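Local coordinates for protein cytosine deaminase (Klebsiella pneumoniae, PDB 4R85) that probably catalyses the iron-dependent hydrolytic deamination of cytosine and 5-methylcytosine, as an enzyme of the amidohydrolase superfamily, at residues A[113-118]-A[145-150]; A[194-199]-A[231-236]; A[204-209]-A[235-240]; A[240-245]-A[265-270]. One frame throughout, in Å; residues are numbered along the deposited sequence.

Contact 1: A[113-118]-A[145-150]; sequences HVRTHV and QIVAFP. With 17E (5-methylcytosine), chain G.
His117 and Val147 run alongside each other where two parallel strands of the amidohydrolase barrel pair, and this is the tightly packed part of the contact. Val147 CG2 sits 3.8 Å from the centroid of the His117 ring and 8° off its normal, a CH-pi contact over the face; the same methyl reaches Arg115 CG at 3.5 Å. The edge of the His117 ring is turned toward the face of Phe149 in an offset edge-to-face pair, with the planes at 88°. The rim of the Phe149 ring, at CZ, comes 3.6 Å from O2 of 5-methylcytosine.

The other end is more polar and, at Gln145, partly exposed. There Arg115 holds one amide oxygen side-on with two nitrogens: NE lies 2.9 Å and NH2 2.8 Å from Gln145 OE1, which lies in the guanidinium plane. Both N-H...O angles are bent to 145°, as expected when two donors share one acceptor. Five backbone bonds join the strands, from the one between Gln145 N and Val114 O (2.7 Å) to the one between Phe149 N and Val118 O (2.9 Å).

On the reverse face, Val118 CG2 meets Ile146 CG2 at 3.8 Å, and helix 126-137 covers both residues, completing a beta-alpha-beta unit. On the face of Arg115 and His117 lies strand 205-209, whose Asp207 forms a salt bridge with Arg115 NH1, while strand 47-57 flanks strand 111-119 along its other edge.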
loop_
_atom_site.group_PDB
_atom_site.type_symbol
_atom_site.label_atom_id
_atom_site.label_comp_id
_atom_site.label_asym_id
_atom_site.label_seq_id
_atom_site.Cartn_x
_atom_site.Cartn_y
_atom_site.Cartn_z
ATOM N N HIS A 113 -12.922 6.966 16.356
ATOM C CA HIS A 113 -12.770 5.975 17.412
ATOM C C HIS A 113 -11.352 5.420 17.392
ATOM O O HIS A 113 -10.859 4.970 16.357
ATOM C CB HIS A 113 -13.803 4.860 17.252
ATOM C CG HIS A 113 -15.209 5.343 17.390
ATOM N ND1 HIS A 113 -15.792 5.587 18.613
ATOM C CD2 HIS A 113 -16.136 5.668 16.457
ATOM C CE1 HIS A 113 -17.027 6.022 18.431
ATOM N NE2 HIS A 113 -17.260 6.083 17.131
ATOM N N VAL A 114 -10.689 5.481 18.542
ATOM C CA VAL A 114 -9.289 5.110 18.626
ATOM C C VAL A 114 -9.031 4.296 19.885
ATOM O O VAL A 114 -9.497 4.650 20.959
ATOM C CB VAL A 114 -8.393 6.369 18.690
ATOM C CG1 VAL A 114 -6.907 5.986 18.860
ATOM C CG2 VAL A 114 -8.589 7.242 17.461
ATOM N N ARG A 115 -8.285 3.207 19.752
ATOM C CA ARG A 115 -7.800 2.493 20.924
ATOM C C ARG A 115 -6.276 2.562 20.924
ATOM O O ARG A 115 -5.629 2.069 19.995
ATOM C CB ARG A 115 -8.284 1.041 20.925
ATOM C CG ARG A 115 -7.684 0.197 22.051
ATOM C CD ARG A 115 -8.196 -1.243 21.992
ATOM N NE ARG A 115 -9.553 -1.359 22.528
ATOM C CZ ARG A 115 -10.221 -2.503 22.577
ATOM N NH1 ARG A 115 -9.653 -3.606 22.101
ATOM N NH2 ARG A 115 -11.450 -2.543 23.086
ATOM N N THR A 116 -5.703 3.200 21.942
ATOM C CA THR A 116 -4.255 3.338 21.991
ATOM C C THR A 116 -3.687 2.421 23.052
ATOM O O THR A 116 -4.264 2.282 24.128
ATOM C CB THR A 116 -3.786 4.793 22.268
ATOM O OG1 THR A 116 -2.356 4.850 22.193
ATOM C CG2 THR A 116 -4.217 5.268 23.651
ATOM N N HIS A 117 -2.576 1.773 22.730
ATOM C CA HIS A 117 -1.795 1.081 23.743
ATOM C C HIS A 117 -0.816 2.086 24.348
ATOM O O HIS A 117 -0.318 2.972 23.649
ATOM C CB HIS A 117 -1.069 -0.127 23.129
ATOM C CG HIS A 117 -2.011 -1.172 22.619
ATOM N ND1 HIS A 117 -2.217 -2.370 23.269
ATOM C CD2 HIS A 117 -2.856 -1.167 21.561
ATOM C CE1 HIS A 117 -3.135 -3.067 22.620
ATOM N NE2 HIS A 117 -3.538 -2.359 21.581
ATOM N N VAL A 118 -0.584 1.982 25.656
ATOM C CA VAL A 118 0.390 2.827 26.337
ATOM C C VAL A 118 1.309 1.945 27.162
ATOM O O VAL A 118 0.836 1.137 27.949
ATOM C CB VAL A 118 -0.281 3.823 27.301
ATOM C CG1 VAL A 118 0.774 4.767 27.914
ATOM C CG2 VAL A 118 -1.353 4.601 26.584
ATOM N N GLN A 145 -9.951 4.945 23.629
ATOM C CA GLN A 145 -9.768 3.892 24.628
ATOM C C GLN A 145 -8.291 3.714 24.928
ATOM O O GLN A 145 -7.456 3.813 24.034
ATOM C CB GLN A 145 -10.336 2.566 24.137
ATOM C CG GLN A 145 -11.841 2.604 23.950
ATOM C CD GLN A 145 -12.408 1.241 23.590
ATOM O OE1 GLN A 145 -11.699 0.229 23.613
ATOM N NE2 GLN A 145 -13.696 1.207 23.262
ATOM N N ILE A 146 -7.968 3.431 26.182
ATOM C CA ILE A 146 -6.563 3.271 26.563
ATOM C C ILE A 146 -6.253 1.879 27.101
ATOM O O ILE A 146 -6.899 1.415 28.038
ATOM C CB ILE A 146 -6.156 4.311 27.613
ATOM C CG1 ILE A 146 -6.213 5.714 27.005
ATOM C CG2 ILE A 146 -4.768 3.993 28.173
ATOM C CD1 ILE A 146 -6.300 6.815 28.035
ATOM N N VAL A 147 -5.247 1.236 26.509
ATOM C CA VAL A 147 -4.805 -0.090 26.926
ATOM C C VAL A 147 -3.526 -0.013 27.773
ATOM O O VAL A 147 -2.525 0.569 27.342
ATOM C CB VAL A 147 -4.479 -0.983 25.713
ATOM C CG1 VAL A 147 -4.247 -2.435 26.165
ATOM C CG2 VAL A 147 -5.591 -0.917 24.637
ATOM N N ALA A 148 -3.558 -0.608 28.964
ATOM C CA ALA A 148 -2.342 -0.792 29.759
ATOM C C ALA A 148 -1.474 -1.886 29.150
ATOM O O ALA A 148 -1.703 -3.073 29.368
ATOM C CB ALA A 148 -2.687 -1.135 31.192
ATOM N N PHE A 149 -0.460 -1.469 28.402
ATOM C CA PHE A 149 0.363 -2.368 27.605
ATOM C C PHE A 149 1.729 -2.499 28.273
ATOM O O PHE A 149 2.462 -1.518 28.368
ATOM C CB PHE A 149 0.524 -1.781 26.195
ATOM C CG PHE A 149 1.540 -2.498 25.334
ATOM C CD1 PHE A 149 1.471 -3.870 25.140
ATOM C CD2 PHE A 149 2.548 -1.792 24.702
ATOM C CE1 PHE A 149 2.399 -4.527 24.343
ATOM C CE2 PHE A 149 3.477 -2.435 23.903
ATOM C CZ PHE A 149 3.406 -3.803 23.720
ATOM N N PRO A 150 2.055 -3.699 28.775
ATOM C CA PRO A 150 3.330 -3.899 29.476
ATOM C C PRO A 150 4.423 -4.276 28.475
ATOM O O PRO A 150 4.762 -5.451 28.358
ATOM C CB PRO A 150 3.030 -5.074 30.402
ATOM C CG PRO A 150 2.005 -5.896 29.614
ATOM C CD PRO A 150 1.206 -4.908 28.785
HETATM N N1 17E G . 5.579 -2.692 20.648
HETATM C C2 17E G . 5.330 -3.948 20.277
HETATM O O2 17E G . 5.610 -4.974 21.144
HETATM N N3 17E G . 4.808 -4.236 19.081
HETATM C C4 17E G . 4.525 -3.253 18.209
HETATM N N4 17E G . 3.970 -3.572 16.933
HETATM C C5 17E G . 4.767 -1.921 18.554
HETATM C C6 17E G . 5.306 -1.670 19.812
HETATM C CM5 17E G . 4.454 -0.815 17.597
#

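Contact 2: A[194-199]-A[231-236]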
loop_
_atom_site.group_PDB
_atom_site.type_symbol
_atom_site.label_atom_id
_atom_site.label_comp_id
_atom_site.label_asym_id
_atom_site.label_seq_id
_atom_site.Cartn_x
_atom_site.Cartn_y
_atom_site.Cartn_z
ATOM N N PHE A 194 -2.694 -13.961 34.792
ATOM C CA PHE A 194 -2.718 -12.720 35.554
ATOM C C PHE A 194 -3.574 -11.629 34.905
ATOM O O PHE A 194 -4.388 -10.997 35.571
ATOM C CB PHE A 194 -1.300 -12.169 35.792
ATOM C CG PHE A 194 -1.299 -10.763 36.323
ATOM C CD1 PHE A 194 -1.547 -10.520 37.673
ATOM C CD2 PHE A 194 -1.115 -9.680 35.471
ATOM C CE1 PHE A 194 -1.576 -9.217 38.172
ATOM C CE2 PHE A 194 -1.137 -8.368 35.967
ATOM C CZ PHE A 194 -1.368 -8.143 37.316
ATOM N N LEU A 195 -3.357 -11.379 33.620
ATOM C CA LEU A 195 -4.003 -10.248 32.975
ATOM C C LEU A 195 -5.508 -10.488 32.847
ATOM O O LEU A 195 -6.302 -9.561 32.971
ATOM C CB LEU A 195 -3.364 -9.912 31.620
ATOM C CG LEU A 195 -3.591 -10.771 30.369
ATOM C CD1 LEU A 195 -4.865 -10.377 29.587
ATOM C CD2 LEU A 195 -2.364 -10.680 29.459
ATOM N N MET A 196 -5.893 -11.737 32.619
ATOM C CA MET A 196 -7.313 -12.077 32.579
ATOM C C MET A 196 -7.964 -11.925 33.957
ATOM O O MET A 196 -9.078 -11.417 34.064
ATOM C CB MET A 196 -7.531 -13.483 31.998
ATOM C CG MET A 196 -7.157 -13.600 30.524
ATOM S SD MET A 196 -8.171 -12.592 29.404
ATOM C CE MET A 196 -9.645 -13.624 29.254
ATOM N N ASP A 197 -7.263 -12.342 35.013
ATOM C CA ASP A 197 -7.751 -12.128 36.377
ATOM C C ASP A 197 -7.914 -10.639 36.668
ATOM O O ASP A 197 -8.914 -10.218 37.261
ATOM C CB ASP A 197 -6.791 -12.730 37.415
ATOM C CG ASP A 197 -6.846 -14.252 37.462
ATOM O OD1 ASP A 197 -7.811 -14.837 36.923
ATOM O OD2 ASP A 197 -5.929 -14.859 38.058
ATOM N N LEU A 198 -6.904 -9.856 36.286
ATOM C CA LEU A 198 -6.942 -8.402 36.429
ATOM C C LEU A 198 -8.171 -7.800 35.733
ATOM O O LEU A 198 -8.931 -7.055 36.341
ATOM C CB LEU A 198 -5.656 -7.785 35.858
ATOM C CG LEU A 198 -5.434 -6.284 36.069
ATOM C CD1 LEU A 198 -5.355 -5.936 37.553
ATOM C CD2 LEU A 198 -4.167 -5.819 35.313
ATOM N N ALA A 199 -8.362 -8.121 34.460
ATOM C CA ALA A 199 -9.515 -7.616 33.710
ATOM C C ALA A 199 -10.837 -8.000 34.359
ATOM O O ALA A 199 -11.761 -7.187 34.418
ATOM C CB ALA A 199 -9.478 -8.104 32.289
ATOM N N ARG A 231 -14.218 -18.039 30.948
ATOM C CA ARG A 231 -14.672 -16.929 31.779
ATOM C C ARG A 231 -15.908 -16.255 31.183
ATOM O O ARG A 231 -16.529 -15.411 31.817
ATOM C CB ARG A 231 -13.537 -15.918 31.976
ATOM C CG ARG A 231 -12.379 -16.438 32.823
ATOM C CD ARG A 231 -11.138 -15.605 32.571
ATOM N NE ARG A 231 -9.907 -16.227 33.078
ATOM C CZ ARG A 231 -9.254 -15.842 34.172
ATOM N NH1 ARG A 231 -9.705 -14.834 34.903
ATOM N NH2 ARG A 231 -8.131 -16.465 34.527
ATOM N N GLY A 232 -16.261 -16.635 29.959
ATOM C CA GLY A 232 -17.413 -16.067 29.284
ATOM C C GLY A 232 -17.214 -14.618 28.870
ATOM O O GLY A 232 -18.167 -13.845 28.807
ATOM N N MET A 233 -15.977 -14.237 28.569
ATOM C CA MET A 233 -15.710 -12.837 28.244
ATOM C C MET A 233 -15.202 -12.606 26.819
ATOM O O MET A 233 -14.551 -11.601 26.546
ATOM C CB MET A 233 -14.781 -12.193 29.296
ATOM C CG MET A 233 -13.551 -12.994 29.670
ATOM S SD MET A 233 -12.705 -12.384 31.171
ATOM C CE MET A 233 -12.268 -10.716 30.679
ATOM N N GLY A 234 -15.521 -13.520 25.902
ATOM C CA GLY A 234 -14.987 -13.428 24.550
ATOM C C GLY A 234 -15.193 -12.104 23.829
ATOM O O GLY A 234 -14.266 -11.572 23.221
ATOM N N ALA A 235 -16.408 -11.569 23.892
ATOM C CA ALA A 235 -16.726 -10.299 23.234
ATOM C C ALA A 235 -15.835 -9.150 23.737
ATOM O O ALA A 235 -15.586 -8.181 23.017
ATOM C CB ALA A 235 -18.206 -9.954 23.425
ATOM N N GLN A 236 -15.344 -9.278 24.962
ATOM C CA GLN A 236 -14.548 -8.223 25.591
ATOM C C GLN A 236 -13.050 -8.427 25.381
ATOM O O GLN A 236 -12.234 -7.686 25.936
ATOM C CB GLN A 236 -14.844 -8.156 27.091
ATOM C CG GLN A 236 -16.239 -7.630 27.438
ATOM C CD GLN A 236 -17.330 -8.639 27.165
ATOM O OE1 GLN A 236 -17.223 -9.808 27.542
ATOM N NE2 GLN A 236 -18.389 -8.197 26.496
#
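Asp197 OD1 is gripped by both terminal nitrogens of Arg231, with NH1 2.8 Å and NH2 2.9 Å from this one oxygen. The salt bridge is end-on. OD1 lies 2° out of the guanidinium plane, but relative to the carboxylate NH2 comes from above, 43° out of its plane, and NH1 on the anti side. The Arg231 chain stretches out straight as far as NE and brings the guanidinium across the helix surface, where Met196 CB covers the centre of one face, 3.6 Å from CZ.

Beside this polar edge the two methionine chains run antiparallel past one another. Met196 CE touches Met233 SD at 3.8 Å, and Met233 CE reaches on to Ala199 CB at 4.1 Å. After helix 220-231, Gly232, with positive phi (70°), forms a Schellman motif that turns the chain toward strand 237-240.

The guanidinium is further tied by Glu227, which pairs with NE, and by Gln200, which accepts from NH1. Such a set of partners should fix its rotation, and the two carboxylates would be expected to balance its charge, so that an ionic rim borders a buried, sulfur-rich patch between helix 185-202 and the loop.

Contact 3: A[204-209]-A[235-240]. With FE2 (Fe (II) ion), chain H; 17E (5-methylcytosine), chain G.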
loop_
_atom_site.group_PDB
_atom_site.type_symbol
_atom_site.label_atom_id
_atom_site.label_comp_id
_atom_site.label_asym_id
_atom_site.label_seq_id
_atom_site.Cartn_x
_atom_site.Cartn_y
_atom_site.Cartn_z
ATOM N N ARG A 204 -12.738 -4.826 33.078
ATOM C CA ARG A 204 -12.186 -4.112 31.934
ATOM C C ARG A 204 -12.143 -4.990 30.696
ATOM O O ARG A 204 -12.282 -6.212 30.779
ATOM C CB ARG A 204 -10.776 -3.596 32.254
ATOM C CG ARG A 204 -10.695 -2.785 33.544
ATOM C CD ARG A 204 -11.400 -1.437 33.438
ATOM N NE ARG A 204 -11.696 -0.900 34.763
ATOM C CZ ARG A 204 -10.941 -0.017 35.410
ATOM N NH1 ARG A 204 -11.298 0.395 36.616
ATOM N NH2 ARG A 204 -9.836 0.461 34.857
ATOM N N LEU A 205 -11.950 -4.353 29.547
ATOM C CA LEU A 205 -11.753 -5.065 28.296
ATOM C C LEU A 205 -10.325 -5.607 28.258
ATOM O O LEU A 205 -9.509 -5.270 29.113
ATOM C CB LEU A 205 -11.993 -4.130 27.107
ATOM C CG LEU A 205 -13.365 -3.445 27.059
ATOM C CD1 LEU A 205 -13.535 -2.673 25.750
ATOM C CD2 LEU A 205 -14.472 -4.481 27.209
ATOM N N VAL A 206 -10.037 -6.449 27.270
ATOM C CA VAL A 206 -8.708 -7.044 27.109
ATOM C C VAL A 206 -8.251 -6.906 25.663
ATOM O O VAL A 206 -9.017 -7.181 24.744
ATOM C CB VAL A 206 -8.740 -8.547 27.464
ATOM C CG1 VAL A 206 -7.433 -9.242 27.073
ATOM C CG2 VAL A 206 -9.016 -8.725 28.942
ATOM N N ASP A 207 -7.014 -6.467 25.458
ATOM C CA ASP A 207 -6.427 -6.440 24.116
ATOM C C ASP A 207 -4.935 -6.733 24.216
ATOM O O ASP A 207 -4.169 -5.890 24.671
ATOM C CB ASP A 207 -6.635 -5.082 23.456
ATOM C CG ASP A 207 -6.373 -5.109 21.961
ATOM O OD1 ASP A 207 -7.091 -4.397 21.218
ATOM O OD2 ASP A 207 -5.461 -5.839 21.518
ATOM N N VAL A 208 -4.535 -7.921 23.769
ATOM C CA VAL A 208 -3.202 -8.446 24.029
ATOM C C VAL A 208 -2.363 -8.527 22.754
ATOM O O VAL A 208 -2.849 -8.988 21.716
ATOM C CB VAL A 208 -3.307 -9.860 24.656
ATOM C CG1 VAL A 208 -1.948 -10.536 24.717
ATOM C CG2 VAL A 208 -3.936 -9.783 26.046
ATOM N N HIS A 209 -1.110 -8.077 22.842
ATOM C CA HIS A 209 -0.107 -8.311 21.794
ATOM C C HIS A 209 0.259 -9.778 21.882
ATOM O O HIS A 209 1.027 -10.191 22.739
ATOM C CB HIS A 209 1.137 -7.452 22.027
ATOM C CG HIS A 209 0.991 -6.046 21.540
ATOM N ND1 HIS A 209 0.089 -5.161 22.087
ATOM C CD2 HIS A 209 1.624 -5.379 20.548
ATOM C CE1 HIS A 209 0.172 -4.004 21.454
ATOM N NE2 HIS A 209 1.098 -4.111 20.517
ATOM N N ALA A 235 -16.408 -11.569 23.892
ATOM C CA ALA A 235 -16.726 -10.299 23.234
ATOM C C ALA A 235 -15.835 -9.150 23.737
ATOM O O ALA A 235 -15.586 -8.181 23.017
ATOM C CB ALA A 235 -18.206 -9.954 23.425
ATOM N N GLN A 236 -15.344 -9.278 24.962
ATOM C CA GLN A 236 -14.548 -8.223 25.591
ATOM C C GLN A 236 -13.050 -8.427 25.381
ATOM O O GLN A 236 -12.234 -7.686 25.936
ATOM C CB GLN A 236 -14.844 -8.156 27.091
ATOM C CG GLN A 236 -16.239 -7.630 27.438
ATOM C CD GLN A 236 -17.330 -8.639 27.165
ATOM O OE1 GLN A 236 -17.223 -9.808 27.542
ATOM N NE2 GLN A 236 -18.389 -8.197 26.496
ATOM N N VAL A 237 -12.692 -9.428 24.581
ATOM C CA VAL A 237 -11.295 -9.813 24.413
ATOM C C VAL A 237 -10.844 -9.709 22.962
ATOM O O VAL A 237 -11.514 -10.201 22.062
ATOM C CB VAL A 237 -11.056 -11.258 24.916
ATOM C CG1 VAL A 237 -9.604 -11.695 24.655
ATOM C CG2 VAL A 237 -11.386 -11.350 26.414
ATOM N N THR A 238 -9.703 -9.061 22.747
ATOM C CA THR A 238 -9.102 -8.983 21.421
ATOM C C THR A 238 -7.683 -9.533 21.455
ATOM O O THR A 238 -6.937 -9.296 22.415
ATOM C CB THR A 238 -9.087 -7.533 20.881
ATOM O OG1 THR A 238 -10.434 -7.052 20.754
ATOM C CG2 THR A 238 -8.411 -7.471 19.510
ATOM N N ALA A 239 -7.323 -10.286 20.416
ATOM C CA ALA A 239 -5.942 -10.691 20.195
ATOM C C ALA A 239 -5.372 -9.861 19.051
ATOM O O ALA A 239 -5.871 -9.919 17.919
ATOM C CB ALA A 239 -5.874 -12.189 19.861
ATOM N N SER A 240 -4.329 -9.085 19.336
ATOM C CA SER A 240 -3.689 -8.270 18.313
ATOM C C SER A 240 -2.401 -8.948 17.870
ATOM O O SER A 240 -1.783 -9.657 18.654
ATOM C CB SER A 240 -3.375 -6.874 18.861
ATOM O OG SER A 240 -4.557 -6.106 19.070
HETATM FE FE FE2 H . 0.928 -2.917 18.499
HETATM N N1 17E G . 5.579 -2.692 20.648
HETATM C C2 17E G . 5.330 -3.948 20.277
HETATM O O2 17E G . 5.610 -4.974 21.144
HETATM N N3 17E G . 4.808 -4.236 19.081
HETATM C C4 17E G . 4.525 -3.253 18.209
HETATM N N4 17E G . 3.970 -3.572 16.933
HETATM C C5 17E G . 4.767 -1.921 18.554
HETATM C C6 17E G . 5.306 -1.670 19.812
HETATM C CM5 17E G . 4.454 -0.815 17.597
HETATM O O HOH W 1 -11.116 -5.812 23.475
#
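This is a parallel strand pairing in the wall of the amidohydrolase barrel, between strands 205-209 and 237-240, whose axes run 13° apart. Four backbone bonds alternate across it, beginning with Val206 N to Gln236 O (2.9 Å) and ending with Ser240 N to Val208 O (2.8 Å).

On the face of Asp207 and His209 the contact is polar. Ser240 OG donates to Asp207 OD2 at 2.6 Å and meets the syn lone pair of that oxygen. The Asp207 chi1 of -165° puts CG anti to the backbone N and alongside Thr238; OD1 lies 3.7 Å from Thr238 CB. Both carboxylate oxygens of this buried aspartate are engaged, since OD1 pairs with Arg115; Ser240 OG also bonds to His56 ND1, a second-shell link to an iron ligand. At the end of the strand His209 NE2 binds the iron(II) ion at 2.4 Å, and CD2 of the same ring lies 3.7 Å from N3 of 5-methylcytosine. Near the strand start a water lies within hydrogen-bonding distance of Val206 O and, at 3.1 Å, of Thr238 OG1.

The opposite face is apolar, with Val206 CB against Val237 CG2 at 4.0 Å. Helix 185-202 packs on Val206 and Val208, and helix 220-231, the connection of this beta-alpha-beta unit, covers Val237 and Ala239. Strands 174-175 and 266-269 continue the sheet on its two sides.

Contact 4: A[240-245]-A[265-270]. With FE2 (Fe (II) ion), chain H.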
loop_
_atom_site.group_PDB
_atom_site.type_symbol
_atom_site.label_atom_id
_atom_site.label_comp_id
_atom_site.label_asym_id
_atom_site.label_seq_id
_atom_site.Cartn_x
_atom_site.Cartn_y
_atom_site.Cartn_z
ATOM N N SER A 240 -4.329 -9.085 19.336
ATOM C CA SER A 240 -3.689 -8.270 18.313
ATOM C C SER A 240 -2.401 -8.948 17.870
ATOM O O SER A 240 -1.783 -9.657 18.654
ATOM C CB SER A 240 -3.375 -6.874 18.861
ATOM O OG SER A 240 -4.557 -6.106 19.070
ATOM N N HIS A 241 -2.016 -8.755 16.609
ATOM C CA HIS A 241 -0.708 -9.230 16.122
ATOM C C HIS A 241 -0.503 -10.714 16.336
ATOM O O HIS A 241 0.493 -11.121 16.942
ATOM C CB HIS A 241 0.456 -8.596 16.883
ATOM C CG HIS A 241 0.571 -7.115 16.753
ATOM N ND1 HIS A 241 0.907 -6.492 15.570
ATOM C CD2 HIS A 241 0.473 -6.136 17.681
ATOM C CE1 HIS A 241 0.987 -5.187 15.770
ATOM N NE2 HIS A 241 0.722 -4.946 17.041
ATOM N N THR A 242 -1.421 -11.530 15.863
ATOM C CA THR A 242 -1.227 -12.967 15.947
ATOM C C THR A 242 -0.383 -13.421 14.765
ATOM O O THR A 242 -0.761 -14.339 14.051
ATOM C CB THR A 242 -2.593 -13.689 15.985
ATOM O OG1 THR A 242 -3.419 -13.235 14.901
ATOM C CG2 THR A 242 -3.297 -13.359 17.298
ATOM N N CYS A 243 0.774 -12.769 14.566
ATOM C CA CYS A 243 1.626 -13.031 13.404
ATOM C C CYS A 243 2.060 -14.494 13.292
ATOM O O CYS A 243 2.152 -15.044 12.188
ATOM C CB CYS A 243 2.864 -12.134 13.440
ATOM S SG CYS A 243 2.451 -10.372 13.504
ATOM N N ALA A 244 2.345 -15.116 14.431
ATOM C CA ALA A 244 2.748 -16.526 14.434
ATOM C C ALA A 244 1.713 -17.438 13.759
ATOM O O ALA A 244 2.070 -18.475 13.200
ATOM C CB ALA A 244 3.029 -16.996 15.862
ATOM N N MET A 245 0.434 -17.070 13.811
ATOM C CA MET A 245 -0.579 -17.890 13.154
ATOM C C MET A 245 -0.287 -18.029 11.653
ATOM O O MET A 245 -0.548 -19.064 11.057
ATOM C CB MET A 245 -1.993 -17.346 13.377
ATOM C CG MET A 245 -3.058 -18.325 12.909
ATOM S SD MET A 245 -4.649 -17.518 12.641
ATOM C CE MET A 245 -4.929 -16.882 14.280
ATOM N N ILE A 265 -13.645 -14.361 20.707
ATOM C CA ILE A 265 -12.724 -13.217 20.744
ATOM C C ILE A 265 -12.539 -12.543 19.383
ATOM O O ILE A 265 -12.851 -13.129 18.341
ATOM C CB ILE A 265 -11.333 -13.576 21.330
ATOM C CG1 ILE A 265 -10.509 -14.422 20.351
ATOM C CG2 ILE A 265 -11.477 -14.245 22.692
ATOM C CD1 ILE A 265 -9.066 -14.659 20.815
ATOM N N ASN A 266 -12.034 -11.309 19.412
ATOM C CA ASN A 266 -11.784 -10.532 18.203
ATOM C C ASN A 266 -10.311 -10.575 17.837
ATOM O O ASN A 266 -9.473 -10.891 18.676
ATOM C CB ASN A 266 -12.195 -9.064 18.404
ATOM C CG ASN A 266 -13.646 -8.908 18.823
ATOM O OD1 ASN A 266 -14.548 -8.931 17.990
ATOM N ND2 ASN A 266 -13.872 -8.735 20.117
ATOM N N PHE A 267 -10.010 -10.250 16.585
ATOM C CA PHE A 267 -8.640 -10.216 16.093
ATOM C C PHE A 267 -8.333 -8.888 15.420
ATOM O O PHE A 267 -9.151 -8.348 14.684
ATOM C CB PHE A 267 -8.398 -11.365 15.107
ATOM C CG PHE A 267 -8.361 -12.711 15.761
ATOM C CD1 PHE A 267 -7.152 -13.346 15.986
ATOM C CD2 PHE A 267 -9.533 -13.325 16.189
ATOM C CE1 PHE A 267 -7.113 -14.584 16.599
ATOM C CE2 PHE A 267 -9.499 -14.549 16.823
ATOM C CZ PHE A 267 -8.290 -15.186 17.016
ATOM N N ILE A 268 -7.143 -8.355 15.677
ATOM C CA ILE A 268 -6.696 -7.178 14.949
ATOM C C ILE A 268 -5.405 -7.507 14.204
ATOM O O ILE A 268 -4.490 -8.105 14.767
ATOM C CB ILE A 268 -6.499 -5.969 15.885
ATOM C CG1 ILE A 268 -7.856 -5.522 16.469
ATOM C CG2 ILE A 268 -5.831 -4.813 15.136
ATOM C CD1 ILE A 268 -7.725 -4.442 17.535
ATOM N N SER A 269 -5.356 -7.147 12.926
ATOM C CA SER A 269 -4.151 -7.337 12.120
ATOM C C SER A 269 -3.618 -5.975 11.704
ATOM O O SER A 269 -4.398 -5.087 11.359
ATOM C CB SER A 269 -4.482 -8.146 10.869
ATOM O OG SER A 269 -3.386 -8.139 9.966
ATOM N N CYS A 270 -2.293 -5.821 11.725
ATOM C CA CYS A 270 -1.645 -4.577 11.322
ATOM C C CYS A 270 -0.712 -4.865 10.148
ATOM O O CYS A 270 0.505 -4.996 10.326
ATOM C CB CYS A 270 -0.843 -3.977 12.480
ATOM S SG CYS A 270 -1.832 -3.647 13.964
HETATM FE FE FE2 H . 0.928 -2.917 18.499
HETATM O O HOH W 2 -0.023 -7.443 12.859
HETATM O O HOH W 3 -4.645 -10.939 15.413
#
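His241 has backbone angles in the left-handed region (phi 56°, psi 54°), unusual for histidine, and it binds the iron(II) ion through NE2 at 2.5 Å. Its backbone N still bonds to Ile268 O, although the 3.2 Å length is greater than that of most strand bonds. A water accepts from His241 ND1 at 3.0 Å and also from Cys270 N, so the ring is bound at both nitrogens and its rotation should be fixed. Cys270 SG approaches CE1 of the same ring at 3.7 Å, obliquely to its plane.

Thr242, the centre of an inverse gamma turn, follows directly. With chi1 at 51°, its OG1 lies between the backbone N and the carbonyl carbon and comes in at the edge of the Phe267 ring, 3.9 Å from CD1. A second water bridges the segments, accepting from Thr242 OG1 at 2.7 Å and donating to Ile268 O; Thr291 is another partner of that hydroxyl. Met245 CE meets the ring at CE1, 3.9 Å away.

Ser240 and Ile268 form the parallel bridge at which strand 237-240 ends beside strand 266-269. Beyond it, Phe267 and Met245 fill the layer against helices 220-231 and 250-263, while Cys270 is the N-cap of helix 271-277.

In the fold
Contacts 1, 3 and 4 belong to one sheet, the barrel wall, in which strands 111-119, 143-149, 174-175, 205-209, 237-240 and 266-269 follow in order. Contact 2 lies in the outer helical layer, its centre about 8 Å from that of contact 3, with which it shares Ala235 and Gln236. Contacts 3 and 4 share Ser240 and have centres about 10 Å apart; contacts 1 and 3, about 11 Å apart, meet across the barrel interior. Contact 1 closes before the others open along the chain. Strand ends and the loop after strand 237-240 bring His209 and His241 to the iron and Phe149 to the pocket, consistent with the usual TIM-barrel active site at the C-terminal ends of the strands.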